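Local structure of glycerol dehydratase (Clostridium butyricum, 1R9D) at residues A[432-437]-A[638-643]; A[447-452]-A[500-505]; A[616-621]-A[689-694]. The protein probably dehydrates glycerol to 3-hydroxypropionaldehyde by glycyl radical chemistry, independently of coenzyme B12. All blocks are in the same frame, centred on the assembly; numbering follows the deposited sequence.

Contact 1: residues A[432-437]-A[638-643]; sequences GCVEPQ and GLYPSS
Y640 sets its CG between its own backbone N and carbonyl carbon (chi1 66°), which turns the phenol ring onto the 432-437 segment, while a kink in the chain of E435 (chi2 101°) folds its carboxylate back beside the phenol end. The two side chains run nearly at right angles to each other, yet their flat groups are only 23° apart. CG of E435 lies 3.6 Å from Y640 CE2, and E435 CD comes to 3.2 Å from Y640 OH. Neither carboxylate oxygen is hydrogen-bonded to that hydroxyl, because the angles are poor; Y640 OH bonds instead to the backbone O of H446. Further back on the ring, the V434 and Y640 side chains run past each other, antiparallel, with V434 CG2 3.5 Å from Y640 CD2. C433 places CB over one face, 4.4 Å from Y640 CD1, and its SG stands obliquely 5.2 Å from the Y640 ring centroid, a cysteine sulfur-aromatic contact. The backbone fixes the acid in turn: E435 OE2 accepts from C433 N and from V434 N, each at 3.0 Å, both amides coming from the same face of the carboxylate plane and the V434 bond being the straighter. The G-C-V-E sequence fits the cysteine loop of glycyl-radical enzymes, where the cysteine probably carries a transient thiyl radical. The Y640 ring packs against C433, V434 and E435; the two backbone N-H groups that grip OE2 would probably hold the carboxylate's rotation, with OE1 hydrogen-bonded to bound glycerol.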
loop_
_atom_site.group_PDB
_atom_site.type_symbol
_atom_site.label_atom_id
_atom_site.label_comp_id
_atom_site.label_asym_id
_atom_site.label_seq_id
_atom_site.Cartn_x
_atom_site.Cartn_y
_atom_site.Cartn_z
ATOM N N GLY A 432 -12.100 -6.327 26.547
ATOM C CA GLY A 432 -12.749 -5.104 26.994
ATOM C C GLY A 432 -13.901 -5.246 27.977
ATOM O O GLY A 432 -13.694 -5.552 29.148
ATOM N N CYS A 433 -15.119 -5.011 27.499
ATOM C CA CYS A 433 -16.301 -5.101 28.353
ATOM C C CYS A 433 -16.985 -6.466 28.363
ATOM O O CYS A 433 -17.140 -7.075 29.420
ATOM C CB CYS A 433 -17.325 -4.050 27.937
ATOM S SG CYS A 433 -16.816 -2.338 28.226
ATOM N N VAL A 434 -17.400 -6.937 27.190
ATOM C CA VAL A 434 -18.104 -8.220 27.092
ATOM C C VAL A 434 -17.853 -8.988 25.791
ATOM O O VAL A 434 -18.590 -9.917 25.472
ATOM C CB VAL A 434 -19.637 -8.005 27.207
ATOM C CG1 VAL A 434 -19.998 -7.457 28.580
ATOM C CG2 VAL A 434 -20.106 -7.044 26.119
ATOM N N GLU A 435 -16.808 -8.625 25.056
ATOM C CA GLU A 435 -16.521 -9.257 23.765
ATOM C C GLU A 435 -15.657 -10.531 23.826
ATOM O O GLU A 435 -14.468 -10.480 24.139
ATOM C CB GLU A 435 -15.876 -8.208 22.843
ATOM C CG GLU A 435 -16.592 -6.829 22.878
ATOM C CD GLU A 435 -15.872 -5.777 23.738
ATOM O OE1 GLU A 435 -14.804 -5.283 23.309
ATOM O OE2 GLU A 435 -16.365 -5.437 24.841
ATOM N N PRO A 436 -16.244 -11.696 23.495
ATOM C CA PRO A 436 -15.495 -12.958 23.533
ATOM C C PRO A 436 -14.590 -13.235 22.332
ATOM O O PRO A 436 -14.883 -12.823 21.210
ATOM C CB PRO A 436 -16.590 -14.031 23.648
ATOM C CG PRO A 436 -17.909 -13.288 23.547
ATOM C CD PRO A 436 -17.617 -11.915 23.019
ATOM N N GLN A 437 -13.497 -13.954 22.572
ATOM C CA GLN A 437 -12.577 -14.323 21.495
ATOM C C GLN A 437 -11.623 -15.423 21.949
ATOM O O GLN A 437 -11.461 -15.667 23.144
ATOM C CB GLN A 437 -11.742 -13.112 21.027
ATOM C CG GLN A 437 -10.403 -12.938 21.794
ATOM C CD GLN A 437 -9.443 -11.914 21.180
ATOM O OE1 GLN A 437 -8.248 -11.906 21.502
ATOM N NE2 GLN A 437 -9.955 -11.044 20.316
ATOM N N GLY A 638 -22.895 -6.320 18.640
ATOM C CA GLY A 638 -22.814 -6.398 20.084
ATOM C C GLY A 638 -23.872 -5.436 20.607
ATOM O O GLY A 638 -24.393 -4.629 19.835
ATOM N N LEU A 639 -24.192 -5.528 21.895
ATOM C CA LEU A 639 -25.180 -4.652 22.520
ATOM C C LEU A 639 -24.675 -4.211 23.897
ATOM O O LEU A 639 -25.094 -4.748 24.918
ATOM C CB LEU A 639 -26.528 -5.384 22.659
ATOM C CG LEU A 639 -27.213 -5.861 21.369
ATOM C CD1 LEU A 639 -28.343 -6.810 21.724
ATOM C CD2 LEU A 639 -27.737 -4.670 20.567
ATOM N N TYR A 640 -23.744 -3.257 23.910
ATOM C CA TYR A 640 -23.186 -2.719 25.157
ATOM C C TYR A 640 -22.916 -1.231 24.928
ATOM O O TYR A 640 -22.736 -0.801 23.787
ATOM C CB TYR A 640 -21.936 -3.496 25.590
ATOM C CG TYR A 640 -20.718 -3.392 24.698
ATOM C CD1 TYR A 640 -19.867 -2.291 24.775
ATOM C CD2 TYR A 640 -20.378 -4.430 23.831
ATOM C CE1 TYR A 640 -18.696 -2.228 24.010
ATOM C CE2 TYR A 640 -19.216 -4.380 23.064
ATOM C CZ TYR A 640 -18.381 -3.282 23.158
ATOM O OH TYR A 640 -17.227 -3.244 22.406
ATOM N N PRO A 641 -22.852 -0.427 26.005
ATOM C CA PRO A 641 -22.635 0.991 25.731
ATOM C C PRO A 641 -21.463 1.749 26.339
ATOM O O PRO A 641 -21.312 2.936 26.054
ATOM C CB PRO A 641 -23.923 1.590 26.250
ATOM C CG PRO A 641 -24.024 0.866 27.599
ATOM C CD PRO A 641 -23.537 -0.584 27.302
ATOM N N SER A 642 -20.656 1.103 27.170
ATOM C CA SER A 642 -19.583 1.827 27.854
ATOM C C SER A 642 -20.356 2.927 28.603
ATOM O O SER A 642 -21.282 2.614 29.350
ATOM C CB SER A 642 -18.597 2.439 26.859
ATOM O OG SER A 642 -17.475 2.967 27.551
ATOM N N SER A 643 -20.009 4.199 28.410
ATOM C CA SER A 643 -20.752 5.271 29.083
ATOM C C SER A 643 -21.498 6.151 28.078
ATOM O O SER A 643 -22.036 7.199 28.442
ATOM C CB SER A 643 -19.809 6.145 29.934
ATOM O OG SER A 643 -18.828 6.817 29.150
#

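Contact 2: residues A[447-452]-A[500-505]; sequences DSAFFN and KHMCCA
M502 reaches out from its helix nearly fully extended, with CG anti to the backbone N (chi1 167°), and fits its thioether between A449 and F451, two residues on the same side of the strand. Only the last torsion is bent (chi3 71°), and this turns CE along F451, 4.0 Å from F451 CD1. The sulfur is the main point of touch: M502 SD is 3.7 Å from F451 CD1 and 3.8 Å from A449 CB. It lies 5.0 Å from the F451 ring centroid and 72° off the ring normal, an oblique Met-aromatic contact. On the other flank, A449 CB also rests 3.9 Å from M502 CG. F450, between the two contact residues, points away from the helix. All of the touching surface is apolar and buried. Strand 449-452 runs parallel to strand 543-551 and antiparallel to strand 152-153, and helix 484-516 covers the side carrying A449 and F451. M495, F498 and V499 of that helix also pack on F451, Y620 of helix 607-624 meets its ring, and M502 touches P548 of strand 543-551.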
loop_
_atom_site.group_PDB
_atom_site.type_symbol
_atom_site.label_atom_id
_atom_site.label_comp_id
_atom_site.label_asym_id
_atom_site.label_seq_id
_atom_site.Cartn_x
_atom_site.Cartn_y
_atom_site.Cartn_z
ATOM N N ASP A 447 -14.754 -3.260 19.227
ATOM C CA ASP A 447 -15.520 -2.054 19.546
ATOM C C ASP A 447 -15.269 -1.036 18.446
ATOM O O ASP A 447 -14.727 0.053 18.670
ATOM C CB ASP A 447 -15.162 -1.469 20.913
ATOM C CG ASP A 447 -16.164 -0.410 21.360
ATOM O OD1 ASP A 447 -17.194 -0.248 20.665
ATOM O OD2 ASP A 447 -15.941 0.251 22.398
ATOM N N SER A 448 -15.682 -1.412 17.242
ATOM C CA SER A 448 -15.491 -0.590 16.059
ATOM C C SER A 448 -16.456 0.582 15.916
ATOM O O SER A 448 -16.235 1.462 15.087
ATOM C CB SER A 448 -15.565 -1.472 14.811
ATOM O OG SER A 448 -16.874 -1.989 14.619
ATOM N N ALA A 449 -17.521 0.602 16.714
ATOM C CA ALA A 449 -18.490 1.693 16.632
ATOM C C ALA A 449 -19.632 1.562 17.632
ATOM O O ALA A 449 -19.859 0.493 18.192
ATOM C CB ALA A 449 -19.068 1.762 15.227
ATOM N N PHE A 450 -20.323 2.677 17.867
ATOM C CA PHE A 450 -21.503 2.700 18.735
ATOM C C PHE A 450 -22.604 3.227 17.823
ATOM O O PHE A 450 -22.404 4.205 17.095
ATOM C CB PHE A 450 -21.324 3.633 19.940
ATOM C CG PHE A 450 -20.447 3.071 21.023
ATOM C CD1 PHE A 450 -19.194 3.616 21.267
ATOM C CD2 PHE A 450 -20.879 2.003 21.804
ATOM C CE1 PHE A 450 -18.379 3.108 22.279
ATOM C CE2 PHE A 450 -20.076 1.486 22.816
ATOM C CZ PHE A 450 -18.822 2.042 23.054
ATOM N N PHE A 451 -23.761 2.576 17.865
ATOM C CA PHE A 451 -24.897 2.922 17.012
ATOM C C PHE A 451 -26.118 3.228 17.882
ATOM O O PHE A 451 -26.491 2.425 18.729
ATOM C CB PHE A 451 -25.186 1.733 16.092
ATOM C CG PHE A 451 -26.206 2.004 15.030
ATOM C CD1 PHE A 451 -25.813 2.396 13.754
ATOM C CD2 PHE A 451 -27.562 1.822 15.291
ATOM C CE1 PHE A 451 -26.753 2.600 12.747
ATOM C CE2 PHE A 451 -28.515 2.024 14.291
ATOM C CZ PHE A 451 -28.112 2.412 13.017
ATOM N N ASN A 452 -26.728 4.390 17.668
ATOM C CA ASN A 452 -27.890 4.815 18.454
ATOM C C ASN A 452 -29.201 4.258 17.901
ATOM O O ASN A 452 -29.763 4.797 16.950
ATOM C CB ASN A 452 -27.963 6.348 18.486
ATOM C CG ASN A 452 -28.979 6.862 19.488
ATOM O OD1 ASN A 452 -29.982 6.202 19.770
ATOM N ND2 ASN A 452 -28.732 8.056 20.024
ATOM N N LYS A 500 -25.372 0.448 6.963
ATOM C CA LYS A 500 -24.529 0.314 5.782
ATOM C C LYS A 500 -23.362 1.303 5.835
ATOM O O LYS A 500 -22.208 0.929 5.623
ATOM C CB LYS A 500 -25.337 0.567 4.505
ATOM C CG LYS A 500 -24.536 0.328 3.233
ATOM C CD LYS A 500 -24.854 1.341 2.145
ATOM C CE LYS A 500 -26.309 1.299 1.723
ATOM N NZ LYS A 500 -26.578 2.284 0.632
ATOM N N HIS A 501 -23.654 2.566 6.124
ATOM C CA HIS A 501 -22.587 3.561 6.172
ATOM C C HIS A 501 -21.649 3.430 7.364
ATOM O O HIS A 501 -20.476 3.790 7.272
ATOM C CB HIS A 501 -23.188 4.963 6.069
ATOM C CG HIS A 501 -23.702 5.275 4.698
ATOM N ND1 HIS A 501 -22.864 5.425 3.612
ATOM C CD2 HIS A 501 -24.963 5.366 4.215
ATOM C CE1 HIS A 501 -23.589 5.591 2.519
ATOM N NE2 HIS A 501 -24.866 5.559 2.857
ATOM N N MET A 502 -22.150 2.899 8.475
ATOM C CA MET A 502 -21.311 2.697 9.650
ATOM C C MET A 502 -20.283 1.615 9.321
ATOM O O MET A 502 -19.094 1.749 9.621
ATOM C CB MET A 502 -22.159 2.251 10.848
ATOM C CG MET A 502 -21.341 1.719 12.024
ATOM S SD MET A 502 -22.345 1.194 13.428
ATOM C CE MET A 502 -23.095 -0.304 12.769
ATOM N N CYS A 503 -20.739 0.538 8.690
ATOM C CA CYS A 503 -19.832 -0.548 8.346
ATOM C C CYS A 503 -18.838 -0.143 7.262
ATOM O O CYS A 503 -17.669 -0.546 7.296
ATOM C CB CYS A 503 -20.636 -1.787 7.944
ATOM S SG CYS A 503 -21.512 -2.491 9.367
ATOM N N CYS A 504 -19.284 0.669 6.311
ATOM C CA CYS A 504 -18.391 1.139 5.256
ATOM C C CYS A 504 -17.327 2.050 5.868
ATOM O O CYS A 504 -16.151 1.958 5.514
ATOM C CB CYS A 504 -19.174 1.895 4.177
ATOM S SG CYS A 504 -20.282 0.832 3.211
ATOM N N ALA A 505 -17.740 2.919 6.792
ATOM C CA ALA A 505 -16.804 3.828 7.461
ATOM C C ALA A 505 -15.755 3.013 8.222
ATOM O O ALA A 505 -14.558 3.319 8.172
ATOM C CB ALA A 505 -17.558 4.750 8.425
#

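Contact 3: residues A[616-621]-A[689-694]; sequences GALVYC and KLDHFI
I694 packs against L618 and C621 just past D691, which forms an Asx turn with F693 N and, through I694 N, an Asx motif. The loop 689-694, in the glycine radical part of the chain, lies on helix 607-624 of the pyruvate formate lyase-like part. L618 and C621 are one turn apart on that helix, and the isoleucine lies against both. Its CB is only a branch point, set back from the helix. The CG2 methyl leaving it does the most: I694 CG2 is 3.9 Å from C621 CB and equally 3.9 Å from L618 CD2, with C621 SG at 4.0 Å from the same methyl. The other branch, CG1, runs anti to the backbone N (chi1 -166°) and carries the tip forward, where I694 CD1 sits 3.9 Å from C621 CB, near L618 CD2 as well. D691 ties up the loop just before I694: its OD1 accepts two backbone amides, F693 N and I694 N, each at 3.0 Å. The first comes in nearly in line with the C-O bond, while the second descends from above the carboxylate plane, 56° out of it. These bonds fix the chain just where I694 departs. Salt bridges from K689 to D607 and D610 of the helix and D605 just before it, and a hydrogen bond from R614 to the K689 carbonyl, add to the packing. The side chains of L618 and D691 cross at about a right angle, and L618 CD2 ends 3.8 Å from D691 OD2.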
loop_
_atom_site.group_PDB
_atom_site.type_symbol
_atom_site.label_atom_id
_atom_site.label_comp_id
_atom_site.label_asym_id
_atom_site.label_seq_id
_atom_site.Cartn_x
_atom_site.Cartn_y
_atom_site.Cartn_z
ATOM N N GLY A 616 -36.814 -5.701 17.785
ATOM C CA GLY A 616 -36.204 -4.412 17.505
ATOM C C GLY A 616 -34.689 -4.514 17.421
ATOM O O GLY A 616 -34.062 -3.926 16.531
ATOM N N ALA A 617 -34.101 -5.272 18.345
ATOM C CA ALA A 617 -32.654 -5.464 18.377
ATOM C C ALA A 617 -32.205 -6.350 17.222
ATOM O O ALA A 617 -31.128 -6.150 16.662
ATOM C CB ALA A 617 -32.237 -6.085 19.700
ATOM N N LEU A 618 -33.032 -7.332 16.870
ATOM C CA LEU A 618 -32.710 -8.240 15.776
ATOM C C LEU A 618 -32.625 -7.539 14.434
ATOM O O LEU A 618 -31.866 -7.962 13.564
ATOM C CB LEU A 618 -33.736 -9.377 15.702
ATOM C CG LEU A 618 -33.435 -10.568 16.616
ATOM C CD1 LEU A 618 -34.650 -11.507 16.688
ATOM C CD2 LEU A 618 -32.210 -11.309 16.083
ATOM N N VAL A 619 -33.406 -6.479 14.245
ATOM C CA VAL A 619 -33.362 -5.745 12.986
ATOM C C VAL A 619 -31.951 -5.170 12.828
ATOM O O VAL A 619 -31.363 -5.220 11.747
ATOM C CB VAL A 619 -34.399 -4.607 12.965
ATOM C CG1 VAL A 619 -34.213 -3.740 11.726
ATOM C CG2 VAL A 619 -35.810 -5.210 12.980
ATOM N N TYR A 620 -31.416 -4.623 13.915
ATOM C CA TYR A 620 -30.060 -4.076 13.901
ATOM C C TYR A 620 -29.054 -5.206 13.653
ATOM O O TYR A 620 -28.193 -5.115 12.777
ATOM C CB TYR A 620 -29.751 -3.420 15.248
ATOM C CG TYR A 620 -28.289 -3.070 15.426
ATOM C CD1 TYR A 620 -27.720 -1.997 14.737
ATOM C CD2 TYR A 620 -27.471 -3.832 16.254
ATOM C CE1 TYR A 620 -26.370 -1.691 14.869
ATOM C CE2 TYR A 620 -26.107 -3.534 16.395
ATOM C CZ TYR A 620 -25.569 -2.461 15.697
ATOM O OH TYR A 620 -24.232 -2.146 15.834
ATOM N N CYS A 621 -29.178 -6.278 14.425
ATOM C CA CYS A 621 -28.257 -7.404 14.309
ATOM C C CYS A 621 -28.219 -8.038 12.916
ATOM O O CYS A 621 -27.143 -8.373 12.416
ATOM C CB CYS A 621 -28.588 -8.462 15.370
ATOM S SG CYS A 621 -28.284 -7.921 17.101
ATOM N N LYS A 689 -34.982 -13.192 26.967
ATOM C CA LYS A 689 -35.767 -13.426 25.755
ATOM C C LYS A 689 -35.120 -12.874 24.485
ATOM O O LYS A 689 -35.500 -13.249 23.374
ATOM C CB LYS A 689 -37.172 -12.845 25.919
ATOM C CG LYS A 689 -37.988 -13.527 27.012
ATOM C CD LYS A 689 -39.234 -12.724 27.337
ATOM C CE LYS A 689 -39.995 -13.338 28.503
ATOM N NZ LYS A 689 -41.133 -12.467 28.927
ATOM N N LEU A 690 -34.151 -11.978 24.643
ATOM C CA LEU A 690 -33.453 -11.413 23.494
ATOM C C LEU A 690 -32.579 -12.508 22.875
ATOM O O LEU A 690 -32.307 -13.524 23.515
ATOM C CB LEU A 690 -32.559 -10.254 23.938
ATOM C CG LEU A 690 -33.205 -9.144 24.767
ATOM C CD1 LEU A 690 -32.112 -8.188 25.265
ATOM C CD2 LEU A 690 -34.245 -8.408 23.932
ATOM N N ASP A 691 -32.147 -12.304 21.634
ATOM C CA ASP A 691 -31.281 -13.278 20.960
ATOM C C ASP A 691 -29.822 -12.961 21.307
ATOM O O ASP A 691 -29.183 -12.134 20.650
ATOM C CB ASP A 691 -31.472 -13.209 19.440
ATOM C CG ASP A 691 -30.703 -14.295 18.701
ATOM O OD1 ASP A 691 -29.755 -14.862 19.283
ATOM O OD2 ASP A 691 -31.039 -14.575 17.528
ATOM N N HIS A 692 -29.304 -13.611 22.344
ATOM C CA HIS A 692 -27.926 -13.391 22.781
ATOM C C HIS A 692 -26.903 -14.177 21.955
ATOM O O HIS A 692 -25.694 -14.004 22.128
ATOM C CB HIS A 692 -27.789 -13.771 24.255
ATOM C CG HIS A 692 -28.559 -12.882 25.182
ATOM N ND1 HIS A 692 -28.040 -11.712 25.696
ATOM C CD2 HIS A 692 -29.810 -12.994 25.691
ATOM C CE1 HIS A 692 -28.935 -11.143 26.484
ATOM N NE2 HIS A 692 -30.019 -11.900 26.500
ATOM N N PHE A 693 -27.383 -15.042 21.065
ATOM C CA PHE A 693 -26.487 -15.833 20.224
ATOM C C PHE A 693 -26.010 -15.041 19.007
ATOM O O PHE A 693 -24.846 -15.126 18.622
ATOM C CB PHE A 693 -27.186 -17.115 19.730
ATOM C CG PHE A 693 -27.441 -18.134 20.808
ATOM C CD1 PHE A 693 -28.534 -18.016 21.659
ATOM C CD2 PHE A 693 -26.591 -19.229 20.961
ATOM C CE1 PHE A 693 -28.783 -18.972 22.647
ATOM C CE2 PHE A 693 -26.827 -20.192 21.942
ATOM C CZ PHE A 693 -27.927 -20.065 22.788
ATOM N N ILE A 694 -26.915 -14.278 18.398
ATOM C CA ILE A 694 -26.570 -13.504 17.206
ATOM C C ILE A 694 -25.663 -12.321 17.547
ATOM O O ILE A 694 -24.813 -11.934 16.745
ATOM C CB ILE A 694 -27.844 -13.000 16.481
ATOM C CG1 ILE A 694 -27.478 -12.508 15.078
ATOM C CG2 ILE A 694 -28.508 -11.886 17.279
ATOM C CD1 ILE A 694 -28.678 -12.197 14.196
#

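Overall arrangement
From the N terminus, the 432-437 segment opens contact 1, and the whole of contact 2, from 447-452 to 500-505, falls within the long loop that follows. Helix 607-624 then supplies 616-621, which opens contact 3 before 638-643 closes contact 1; contact 3 itself closes later at 689-694, so these two cross, while contacts 2 and 3 follow in series. Centres are 15 to 17 Å apart, and aromatic residues bridge them: Y640 packs on D447 and F450, and Y620 packs on M502 and on the carbonyl of G638. Together they join the glycerol-binding loops, the strand 449-452 sheet, helices 484-516 and 607-624, and the glycine radical region.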